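Local coordinates for protein exodeoxyribonuclease III (Methanosarcina mazei, PDB 5J8N) that is an exonuclease III homologue of the AP/ExoA family that binds magnesium and probably cleaves DNA as an apurinic/apyrimidinic endonuclease and 3'-5' exonuclease, at residues N5-N10 against L23-E28; V34-T39 against N58-A63; T39-S42 against L46-E49; F97-Y102 against V106-Y111. The protein carries 3 engineered substitutions. All coordinates share one frame; numbering follows the deposited sequence.

Interactions 1, 2 and 3 gather round the six-stranded sheet, while interaction 4 is a hairpin in the second sheet, packed against the first as in the DNase I-like fold. Along the chain, interaction 1 closes before interaction 2 opens at Val34; interactions 2 and 3 share Thr39, and hairpin 97-111 comes last. Strands 3-10 and 33-37 are parallel neighbours, so interactions 1 and 2 (centres 12 Å apart) share a sheet. The centre of interaction 3 lies about 9 Å from that of interaction 2, in the loop beyond strand 33-37. Interaction 4 reaches interaction 2 (centres about 10 Å apart) through Gln37 and Asn109, joining the sheets beside the strand end that brings Glu38 to magnesium.

Interaction 1 of 4, residues N5-N10 against L23-E28; sequences NLISWN and LDLLLE
Trp9 NE1 hydrogen-bonds to the backbone O of His248, which fixes the indole at its polar corner while the benzo ring remains for Leu25. With CG anti to the backbone N (chi1 -169°), the ring leaves strand 3-10 on the side of helix 22-27. Leu25 CD1 approaches it obliquely and lies 4.0 Å from Trp9 CE3, with CZ3 equally near. The same methyl is 4.0 Å from Ile7 CD1: here the two side chains reach toward each other tip to tip, Ile7 fully stretched, so a single leucine branch serves both residues of the strand. Only these three side chains carry the contact, all buried, and the backbones stay well apart, with Ile7 CA 9.7 Å from Leu25 CA. Helix 22-27 belongs to the crossover between the parallel neighbours 3-10 and 33-37, and Leu25 also touches Val34 of the second strand, so the helix covers the outer face of the six-stranded sheet. From the other face Leu6 meets Leu107 of the second sheet of this DNase I-like sandwich. Leu27 N bonds back to Leu23 O at 2.8 Å, closing the helical turn that presents Leu25. His248, which anchors the indole, is a predicted active-site residue.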
# COMPACT_ATOMS: atom_id res chain seq x y z
N ASN A 5 11.81 -5.03 -8.57
CA ASN A 5 10.45 -5.09 -9.04
C ASN A 5 9.57 -5.31 -7.80
O ASN A 5 9.68 -6.37 -7.14
CB ASN A 5 10.32 -6.22 -10.04
CG ASN A 5 8.99 -6.21 -10.77
OD1 ASN A 5 8.10 -5.43 -10.45
ND2 ASN A 5 8.85 -7.11 -11.73
N LEU A 6 8.78 -4.32 -7.45
CA LEU A 6 7.98 -4.33 -6.26
C LEU A 6 6.49 -4.49 -6.58
O LEU A 6 5.97 -3.87 -7.51
CB LEU A 6 8.19 -3.02 -5.50
CG LEU A 6 7.37 -2.82 -4.22
CD1 LEU A 6 8.23 -2.00 -3.20
CD2 LEU A 6 6.08 -2.18 -4.49
N ILE A 7 5.80 -5.32 -5.78
CA ILE A 7 4.34 -5.44 -5.91
C ILE A 7 3.76 -5.26 -4.52
O ILE A 7 4.38 -5.63 -3.51
CB ILE A 7 3.97 -6.77 -6.57
CG1 ILE A 7 2.46 -6.84 -6.93
CG2 ILE A 7 4.36 -8.00 -5.70
CD1 ILE A 7 2.17 -7.98 -7.93
N SER A 8 2.59 -4.65 -4.44
CA SER A 8 1.91 -4.28 -3.22
C SER A 8 0.46 -4.67 -3.34
O SER A 8 -0.17 -4.39 -4.39
CB SER A 8 2.05 -2.78 -3.02
OG SER A 8 1.31 -2.30 -1.87
N TRP A 9 -0.10 -5.32 -2.33
CA TRP A 9 -1.41 -5.89 -2.47
C TRP A 9 -2.16 -5.89 -1.14
O TRP A 9 -1.69 -6.53 -0.19
CB TRP A 9 -1.30 -7.35 -3.00
CG TRP A 9 -2.62 -7.96 -3.45
CD1 TRP A 9 -3.81 -7.32 -3.73
CD2 TRP A 9 -2.83 -9.34 -3.73
NE1 TRP A 9 -4.77 -8.25 -4.19
CE2 TRP A 9 -4.16 -9.49 -4.21
CE3 TRP A 9 -2.00 -10.45 -3.68
CZ2 TRP A 9 -4.70 -10.73 -4.55
CZ3 TRP A 9 -2.51 -11.69 -4.05
CH2 TRP A 9 -3.88 -11.81 -4.47
N ASN A 10 -3.35 -5.28 -1.10
CA ASN A 10 -4.25 -5.49 0.04
C ASN A 10 -5.01 -6.78 -0.20
O ASN A 10 -5.77 -6.87 -1.20
CB ASN A 10 -5.22 -4.31 0.19
CG ASN A 10 -6.24 -4.54 1.28
OD1 ASN A 10 -6.73 -5.66 1.48
ND2 ASN A 10 -6.61 -3.45 2.01
N LEU A 23 0.14 -17.35 -2.44
CA LEU A 23 1.34 -18.14 -2.38
C LEU A 23 1.91 -18.30 -3.79
O LEU A 23 3.13 -18.31 -3.98
CB LEU A 23 1.07 -19.50 -1.75
CG LEU A 23 2.04 -20.11 -0.79
CD1 LEU A 23 2.29 -19.14 0.36
CD2 LEU A 23 1.32 -21.36 -0.31
N ASP A 24 1.03 -18.47 -4.77
CA ASP A 24 1.55 -18.59 -6.14
C ASP A 24 2.33 -17.34 -6.53
O ASP A 24 3.42 -17.41 -7.14
CB ASP A 24 0.42 -18.80 -7.17
CG ASP A 24 -0.39 -20.07 -6.94
OD1 ASP A 24 0.08 -21.01 -6.26
OD2 ASP A 24 -1.51 -20.06 -7.45
N LEU A 25 1.79 -16.18 -6.16
CA LEU A 25 2.43 -14.92 -6.51
C LEU A 25 3.80 -14.85 -5.86
O LEU A 25 4.79 -14.48 -6.47
CB LEU A 25 1.57 -13.76 -6.07
CG LEU A 25 2.01 -12.33 -6.32
CD1 LEU A 25 0.79 -11.39 -6.36
CD2 LEU A 25 2.93 -11.95 -5.21
N LEU A 26 3.87 -15.21 -4.59
CA LEU A 26 5.13 -15.12 -3.88
C LEU A 26 6.13 -16.14 -4.37
O LEU A 26 7.28 -15.78 -4.70
CB LEU A 26 4.86 -15.26 -2.37
CG LEU A 26 6.06 -15.08 -1.46
CD1 LEU A 26 6.75 -13.73 -1.62
CD2 LEU A 26 5.56 -15.30 -0.01
N LEU A 27 5.73 -17.41 -4.45
CA LEU A 27 6.67 -18.49 -4.74
C LEU A 27 7.17 -18.51 -6.20
O LEU A 27 8.10 -19.24 -6.51
CB LEU A 27 6.02 -19.85 -4.44
CG LEU A 27 5.70 -20.08 -2.96
CD1 LEU A 27 5.14 -21.45 -2.81
CD2 LEU A 27 6.93 -19.91 -2.11
N GLU A 28 6.53 -17.72 -7.06
CA GLU A 28 6.99 -17.58 -8.42
C GLU A 28 8.34 -16.83 -8.49
O GLU A 28 9.08 -16.94 -9.47
CB GLU A 28 5.92 -16.81 -9.23
CG GLU A 28 6.17 -16.82 -10.73
CD GLU A 28 5.05 -16.13 -11.48
OE1 GLU A 28 4.53 -15.09 -11.03
OE2 GLU A 28 4.72 -16.69 -12.55

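Interaction 2 of 4, residues V34-T39 against N58-A63; sequences VCVQET and NYFVSA. With MG (magnesium ion), chain B.
Strands 33-37 and 57-61 belong to the six-stranded sheet of the DNase I-like fold and are separated in it by strand 71-75, so Val36, Thr39 and Phe60 meet across one intervening strand through side chains. Phe60 offers the CE2 corner of its ring. Thr39 CG2 stands at the ring edge, near its plane, 3.8 Å from Phe60 CE2, whereas Val36 CG2 comes obliquely to the same carbon at 4.0 Å. Phe74 of strand 71-75 meets the Phe60 ring nearly at right angles. The chi1 of Thr39, 64°, sends its methyl toward the phenyl and sets OG1 where water can reach it. One water lies 2.7 Å from Thr39 OG1 and donates to Val61 O, so the polar side of the contact is bridged by solvent. Between Val36 and Thr39 the chain turns through a positive phi at Glu38, whose extended side chain leads away from Phe60 to magnesium. Glu38 OE1 binds the metal at 2.1 Å. Glu38 OE2 does not bind it but accepts a hydrogen bond from the O of a metal-bound water at 2.6 Å. This one-oxygen carboxylate grip is completed by Asn12 OD1 and three further waters, giving six ligands. A metal-binding glutamate just past the end of a sheet strand is as expected for the magnesium site of the AP/ExoA family within the DNase I-like fold.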
# COMPACT_ATOMS: atom_id res chain seq x y z
N VAL A 34 7.58 -8.00 -2.10
CA VAL A 34 6.10 -8.21 -2.12
C VAL A 34 5.59 -7.64 -0.79
O VAL A 34 5.97 -8.14 0.29
CB VAL A 34 5.77 -9.71 -2.20
CG1 VAL A 34 4.23 -9.94 -2.13
CG2 VAL A 34 6.35 -10.34 -3.49
N CYS A 35 4.77 -6.63 -0.90
CA CYS A 35 4.14 -6.00 0.28
C CYS A 35 2.68 -6.40 0.33
O CYS A 35 1.98 -6.29 -0.70
CB CYS A 35 4.24 -4.47 0.24
SG CYS A 35 5.95 -3.89 0.44
N VAL A 36 2.19 -6.80 1.50
CA VAL A 36 0.77 -7.12 1.68
C VAL A 36 0.20 -6.22 2.76
O VAL A 36 0.87 -5.87 3.77
CB VAL A 36 0.54 -8.61 2.00
CG1 VAL A 36 0.89 -9.48 0.77
CG2 VAL A 36 1.27 -9.07 3.25
N GLN A 37 -1.04 -5.81 2.55
CA GLN A 37 -1.81 -5.06 3.57
C GLN A 37 -3.07 -5.80 3.93
O GLN A 37 -3.67 -6.56 3.16
CB GLN A 37 -2.16 -3.65 3.11
CG GLN A 37 -0.92 -2.86 2.69
CD GLN A 37 -0.61 -3.05 1.23
OE1 GLN A 37 -1.52 -3.20 0.41
NE2 GLN A 37 0.67 -3.02 0.87
N GLU A 38 -3.49 -5.52 5.16
CA GLU A 38 -4.68 -6.10 5.76
C GLU A 38 -4.56 -7.62 5.82
O GLU A 38 -5.36 -8.39 5.29
CB GLU A 38 -6.00 -5.67 5.10
CG GLU A 38 -7.15 -5.94 6.09
CD GLU A 38 -8.49 -5.59 5.59
OE1 GLU A 38 -8.69 -5.49 4.37
OE2 GLU A 38 -9.40 -5.51 6.43
N THR A 39 -3.58 -8.06 6.58
CA THR A 39 -3.33 -9.48 6.75
C THR A 39 -4.39 -10.11 7.62
O THR A 39 -4.67 -11.31 7.53
CB THR A 39 -1.95 -9.76 7.39
OG1 THR A 39 -1.96 -9.20 8.72
CG2 THR A 39 -0.84 -9.12 6.53
N ASN A 58 11.04 -12.26 5.44
CA ASN A 58 9.72 -11.68 5.64
C ASN A 58 9.58 -11.04 7.00
O ASN A 58 10.22 -11.50 7.96
CB ASN A 58 8.62 -12.74 5.43
CG ASN A 58 8.53 -13.72 6.57
OD1 ASN A 58 7.80 -13.49 7.54
ND2 ASN A 58 9.33 -14.79 6.52
N TYR A 59 8.76 -9.99 7.03
CA TYR A 59 8.58 -9.16 8.25
C TYR A 59 7.13 -8.77 8.34
O TYR A 59 6.57 -8.32 7.34
CB TYR A 59 9.47 -7.91 8.22
CG TYR A 59 10.91 -8.30 7.93
CD1 TYR A 59 11.72 -8.78 8.94
CD2 TYR A 59 11.41 -8.28 6.64
CE1 TYR A 59 13.02 -9.20 8.66
CE2 TYR A 59 12.67 -8.70 6.38
CZ TYR A 59 13.46 -9.14 7.35
OH TYR A 59 14.73 -9.63 7.08
N PHE A 60 6.51 -8.92 9.50
CA PHE A 60 5.09 -8.63 9.67
C PHE A 60 4.86 -7.81 10.91
O PHE A 60 5.61 -7.98 11.93
CB PHE A 60 4.28 -9.95 9.82
CG PHE A 60 4.01 -10.63 8.50
CD1 PHE A 60 4.96 -11.47 7.94
CD2 PHE A 60 2.85 -10.32 7.78
CE1 PHE A 60 4.69 -12.07 6.68
CE2 PHE A 60 2.56 -10.92 6.55
CZ PHE A 60 3.50 -11.80 6.01
N VAL A 61 3.80 -7.02 10.87
CA VAL A 61 3.32 -6.35 12.10
C VAL A 61 1.84 -6.66 12.20
O VAL A 61 1.11 -6.66 11.19
CB VAL A 61 3.61 -4.84 12.09
CG1 VAL A 61 2.90 -4.13 11.04
CG2 VAL A 61 3.30 -4.22 13.50
N SER A 62 1.44 -6.98 13.41
CA SER A 62 0.04 -7.24 13.77
C SER A 62 -0.54 -6.11 14.60
O SER A 62 0.17 -5.48 15.43
CB SER A 62 -0.07 -8.49 14.63
OG SER A 62 -0.14 -9.73 13.92
N ALA A 63 -1.84 -5.88 14.42
CA ALA A 63 -2.58 -5.01 15.29
C ALA A 63 -2.75 -5.64 16.64
O ALA A 63 -2.66 -6.87 16.79
CB ALA A 63 -3.95 -4.71 14.70
MG MG B . -10.40 -5.10 3.30
O HOH W 1 -11.52 -5.01 5.04
O HOH W 2 0.42 -9.12 9.99
O HOH W 3 -12.02 -4.58 2.23
O HOH W 4 -9.39 -5.28 1.48
O HOH W 5 -9.77 -3.06 3.50

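Interaction 3 of 4, residues T39-S42 against L46-E49; sequences TKVS and LPRE
Val41 and Leu46 have the nearest CA atoms of the two segments, 6.3 Å apart, where the chain leaves strand 33-37 and bends round to enter helix 48-51. The first limb, 39-42, has no regular structure: Lys40 takes a positive phi, and Thr39 OG1 accepts from Val41 N at 3.2 Å in an ST turn, with an N-H...O angle of 166°. The second limb is extended through Leu46 and Pro47, the proline sitting at the N-cap position of the helix. Val41 faces this limb with both methyls. Leu46 starts out pointing the other way, but with CG anti to the carbonyl carbon (chi1 -66°) its CD2 branch folds back and crosses Val41 obliquely, lying 4.0 Å from Val41 CG1 and equally near CG2. The other branch, CD1, is turned to Phe60 of strand 57-61, so the leucine fills between loop and sheet. Pro47 adds a looser touch, its CD 4.3 Å from Val41 CG2. The backbone of the first limb is tied separately, as Val41 O accepts from Ser62 OG. Between the segments themselves, then, the contact consists of methyls and a proline CH2: it depends on shape and on shielding hydrocarbon from water, while polar bonds hold the loop within itself, through the ST turn, and to Ser62.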
# COMPACT_ATOMS: atom_id res chain seq x y z
N THR A 39 -3.58 -8.06 6.58
CA THR A 39 -3.33 -9.48 6.75
C THR A 39 -4.39 -10.11 7.62
O THR A 39 -4.67 -11.31 7.53
CB THR A 39 -1.95 -9.76 7.39
OG1 THR A 39 -1.96 -9.20 8.72
CG2 THR A 39 -0.84 -9.12 6.53
N LYS A 40 -4.94 -9.34 8.56
CA LYS A 40 -5.89 -9.80 9.58
C LYS A 40 -5.27 -10.88 10.49
O LYS A 40 -6.00 -11.64 11.15
CB LYS A 40 -7.21 -10.33 8.95
CG LYS A 40 -7.94 -9.29 8.11
CD LYS A 40 -9.28 -9.87 7.59
CE LYS A 40 -9.93 -8.86 6.70
NZ LYS A 40 -11.26 -9.37 6.13
N VAL A 41 -3.93 -10.92 10.56
CA VAL A 41 -3.20 -11.89 11.37
C VAL A 41 -3.12 -11.39 12.80
O VAL A 41 -2.65 -10.25 13.02
CB VAL A 41 -1.76 -12.06 10.81
CG1 VAL A 41 -0.88 -12.76 11.83
CG2 VAL A 41 -1.80 -12.81 9.45
N SER A 42 -3.54 -12.26 13.72
CA SER A 42 -3.57 -11.98 15.14
C SER A 42 -2.29 -12.41 15.79
O SER A 42 -1.83 -13.53 15.56
CB SER A 42 -4.72 -12.72 15.86
OG SER A 42 -6.00 -12.53 15.26
N LEU A 46 1.29 -16.25 11.86
CA LEU A 46 1.26 -16.23 10.41
C LEU A 46 0.89 -17.60 9.93
O LEU A 46 1.17 -18.57 10.60
CB LEU A 46 2.61 -15.84 9.84
CG LEU A 46 3.08 -14.43 10.13
CD1 LEU A 46 4.51 -14.30 9.75
CD2 LEU A 46 2.18 -13.51 9.34
N PRO A 47 0.24 -17.66 8.78
CA PRO A 47 0.05 -18.93 8.08
C PRO A 47 1.37 -19.70 7.96
O PRO A 47 2.40 -19.10 7.63
CB PRO A 47 -0.45 -18.49 6.69
CG PRO A 47 -1.12 -17.20 6.94
CD PRO A 47 -0.29 -16.52 7.99
N ARG A 48 1.35 -21.02 8.18
CA ARG A 48 2.56 -21.84 8.06
C ARG A 48 3.23 -21.67 6.69
O ARG A 48 4.46 -21.62 6.58
CB ARG A 48 2.21 -23.31 8.32
CG ARG A 48 3.39 -24.26 8.22
CD ARG A 48 3.02 -25.67 8.65
NE ARG A 48 2.14 -26.33 7.69
CZ ARG A 48 1.02 -26.97 8.01
NH1 ARG A 48 0.63 -27.06 9.28
NH2 ARG A 48 0.29 -27.55 7.06
N GLU A 49 2.42 -21.54 5.65
CA GLU A 49 2.95 -21.47 4.30
C GLU A 49 3.75 -20.23 4.02
O GLU A 49 4.53 -20.22 3.06
CB GLU A 49 1.82 -21.55 3.26
CG GLU A 49 1.00 -22.81 3.33
CD GLU A 49 -0.11 -22.73 4.35
OE1 GLU A 49 -0.13 -21.82 5.20
OE2 GLU A 49 -0.99 -23.60 4.31

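Interaction 4 of 4, residues F97-Y102 against V106-Y111; sequences FLRTDY and VLLNIY
With CG anti to N (chi1 170°) and extended to NE, Arg99 runs alongside Leu108, its CB 3.6 Å from Leu108 CD2, and its guanidinium arrives beside Val106. Asp101 points to the same face of the sheet, and the two form a side-on double bridge: Arg99 NE to Asp101 OD1 at 2.7 Å, nearly straight at 176°, and Arg99 NH2 to Asp101 OD2 at 2.9 Å on the syn lone pair. Val106 lies alongside Asp101, its CG1 3.3 Å from Asp101 OD1. The strands form an antiparallel beta hairpin in the second sheet of the DNase I-like sandwich; Leu98 with Asn109 and Thr100 with Leu107 are its hydrogen-bonded pairs, Leu98 N reaching Asn109 O at 2.9 Å. Arg99 NH1 goes on to Tyr135 OH on helix 119-141, which covers this face. A leucine in place of Arg99 would probably leave the buried Asp101 carboxylate without its countercharge and free to turn beside Val106. Further along, the Phe97 ring lies beside Ile110, Phe97 CD2 3.7 Å from Ile110 CG1. Phe97 CZ meets Leu108 CD2 at 3.8 Å. On the reverse face Asn109 OD1 accepts from Gln37 NE2 of the other sheet. Tyr102, beside Leu107, bonds Ser75 OG through OH.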
# COMPACT_ATOMS: atom_id res chain seq x y z
N PHE A 97 1.73 -0.09 9.67
CA PHE A 97 2.90 0.60 9.15
C PHE A 97 4.12 -0.25 9.38
O PHE A 97 4.44 -0.62 10.51
CB PHE A 97 3.03 1.95 9.86
CG PHE A 97 4.17 2.79 9.42
CD1 PHE A 97 5.44 2.56 9.89
CD2 PHE A 97 3.94 3.87 8.55
CE1 PHE A 97 6.54 3.44 9.50
CE2 PHE A 97 5.00 4.73 8.18
CZ PHE A 97 6.27 4.46 8.63
N LEU A 98 4.81 -0.53 8.30
CA LEU A 98 6.05 -1.31 8.38
C LEU A 98 7.13 -0.71 7.51
O LEU A 98 6.95 -0.61 6.27
CB LEU A 98 5.74 -2.77 7.99
CG LEU A 98 6.92 -3.72 7.97
CD1 LEU A 98 7.44 -3.84 9.33
CD2 LEU A 98 6.48 -5.10 7.44
N ARG A 99 8.23 -0.32 8.12
CA ARG A 99 9.39 0.26 7.44
C ARG A 99 10.49 -0.76 7.30
O ARG A 99 10.92 -1.41 8.28
CB ARG A 99 9.87 1.48 8.20
CG ARG A 99 11.21 2.00 7.70
CD ARG A 99 11.60 3.26 8.45
NE ARG A 99 12.98 3.65 8.12
CZ ARG A 99 13.58 4.66 8.69
NH1 ARG A 99 12.97 5.41 9.56
NH2 ARG A 99 14.85 4.90 8.36
N THR A 100 10.99 -0.91 6.08
CA THR A 100 12.19 -1.71 5.81
C THR A 100 13.12 -0.87 4.95
O THR A 100 12.73 -0.44 3.86
CB THR A 100 11.83 -3.04 5.08
OG1 THR A 100 11.02 -2.73 3.94
CG2 THR A 100 11.07 -3.98 6.01
N ASP A 101 14.35 -0.65 5.41
CA ASP A 101 15.33 0.13 4.64
C ASP A 101 16.15 -0.81 3.82
O ASP A 101 16.60 -1.85 4.34
CB ASP A 101 16.25 0.94 5.56
CG ASP A 101 15.51 2.02 6.34
OD1 ASP A 101 14.27 2.11 6.27
OD2 ASP A 101 16.22 2.82 6.95
N TYR A 102 16.42 -0.41 2.58
CA TYR A 102 17.39 -1.14 1.74
C TYR A 102 18.55 -0.23 1.40
O TYR A 102 18.55 0.98 1.75
CB TYR A 102 16.69 -1.69 0.49
CG TYR A 102 15.60 -2.63 0.88
CD1 TYR A 102 15.90 -3.97 1.21
CD2 TYR A 102 14.28 -2.20 1.00
CE1 TYR A 102 14.89 -4.83 1.67
CE2 TYR A 102 13.27 -3.05 1.44
CZ TYR A 102 13.59 -4.37 1.76
OH TYR A 102 12.61 -5.22 2.25
N VAL A 106 14.41 3.73 1.28
CA VAL A 106 13.57 3.38 2.41
C VAL A 106 12.18 2.97 1.90
O VAL A 106 11.59 3.74 1.13
CB VAL A 106 13.41 4.55 3.36
CG1 VAL A 106 12.42 4.25 4.49
CG2 VAL A 106 14.80 4.96 3.96
N LEU A 107 11.66 1.82 2.34
CA LEU A 107 10.33 1.38 1.96
C LEU A 107 9.36 1.46 3.12
O LEU A 107 9.62 0.89 4.19
CB LEU A 107 10.38 -0.05 1.47
CG LEU A 107 9.05 -0.68 1.10
CD1 LEU A 107 8.35 0.02 -0.10
CD2 LEU A 107 9.27 -2.18 0.72
N LEU A 108 8.27 2.18 2.91
CA LEU A 108 7.19 2.24 3.91
C LEU A 108 5.99 1.52 3.34
O LEU A 108 5.47 1.93 2.29
CB LEU A 108 6.82 3.70 4.25
CG LEU A 108 8.02 4.60 4.66
CD1 LEU A 108 7.49 6.00 4.99
CD2 LEU A 108 8.85 4.00 5.81
N ASN A 109 5.54 0.47 4.02
CA ASN A 109 4.40 -0.33 3.62
C ASN A 109 3.24 -0.00 4.55
O ASN A 109 3.37 -0.21 5.76
CB ASN A 109 4.82 -1.80 3.70
CG ASN A 109 3.67 -2.76 3.40
OD1 ASN A 109 2.66 -2.32 2.85
ND2 ASN A 109 3.84 -4.06 3.68
N ILE A 110 2.15 0.52 4.02
CA ILE A 110 1.10 1.11 4.87
C ILE A 110 -0.31 0.70 4.49
O ILE A 110 -0.66 0.73 3.30
CB ILE A 110 1.19 2.66 4.84
CG1 ILE A 110 2.65 3.12 5.11
CG2 ILE A 110 0.22 3.30 5.86
CD1 ILE A 110 2.83 4.63 5.03
N TYR A 111 -1.08 0.33 5.49
CA TYR A 111 -2.52 0.12 5.36
C TYR A 111 -3.19 1.33 6.00
O TYR A 111 -3.41 1.38 7.22
CB TYR A 111 -2.95 -1.21 6.06
CG TYR A 111 -4.41 -1.49 6.02
CD1 TYR A 111 -5.15 -1.28 4.87
CD2 TYR A 111 -5.06 -1.96 7.14
CE1 TYR A 111 -6.54 -1.49 4.84
CE2 TYR A 111 -6.45 -2.25 7.10
CZ TYR A 111 -7.17 -1.99 5.93
OH TYR A 111 -8.53 -2.23 5.87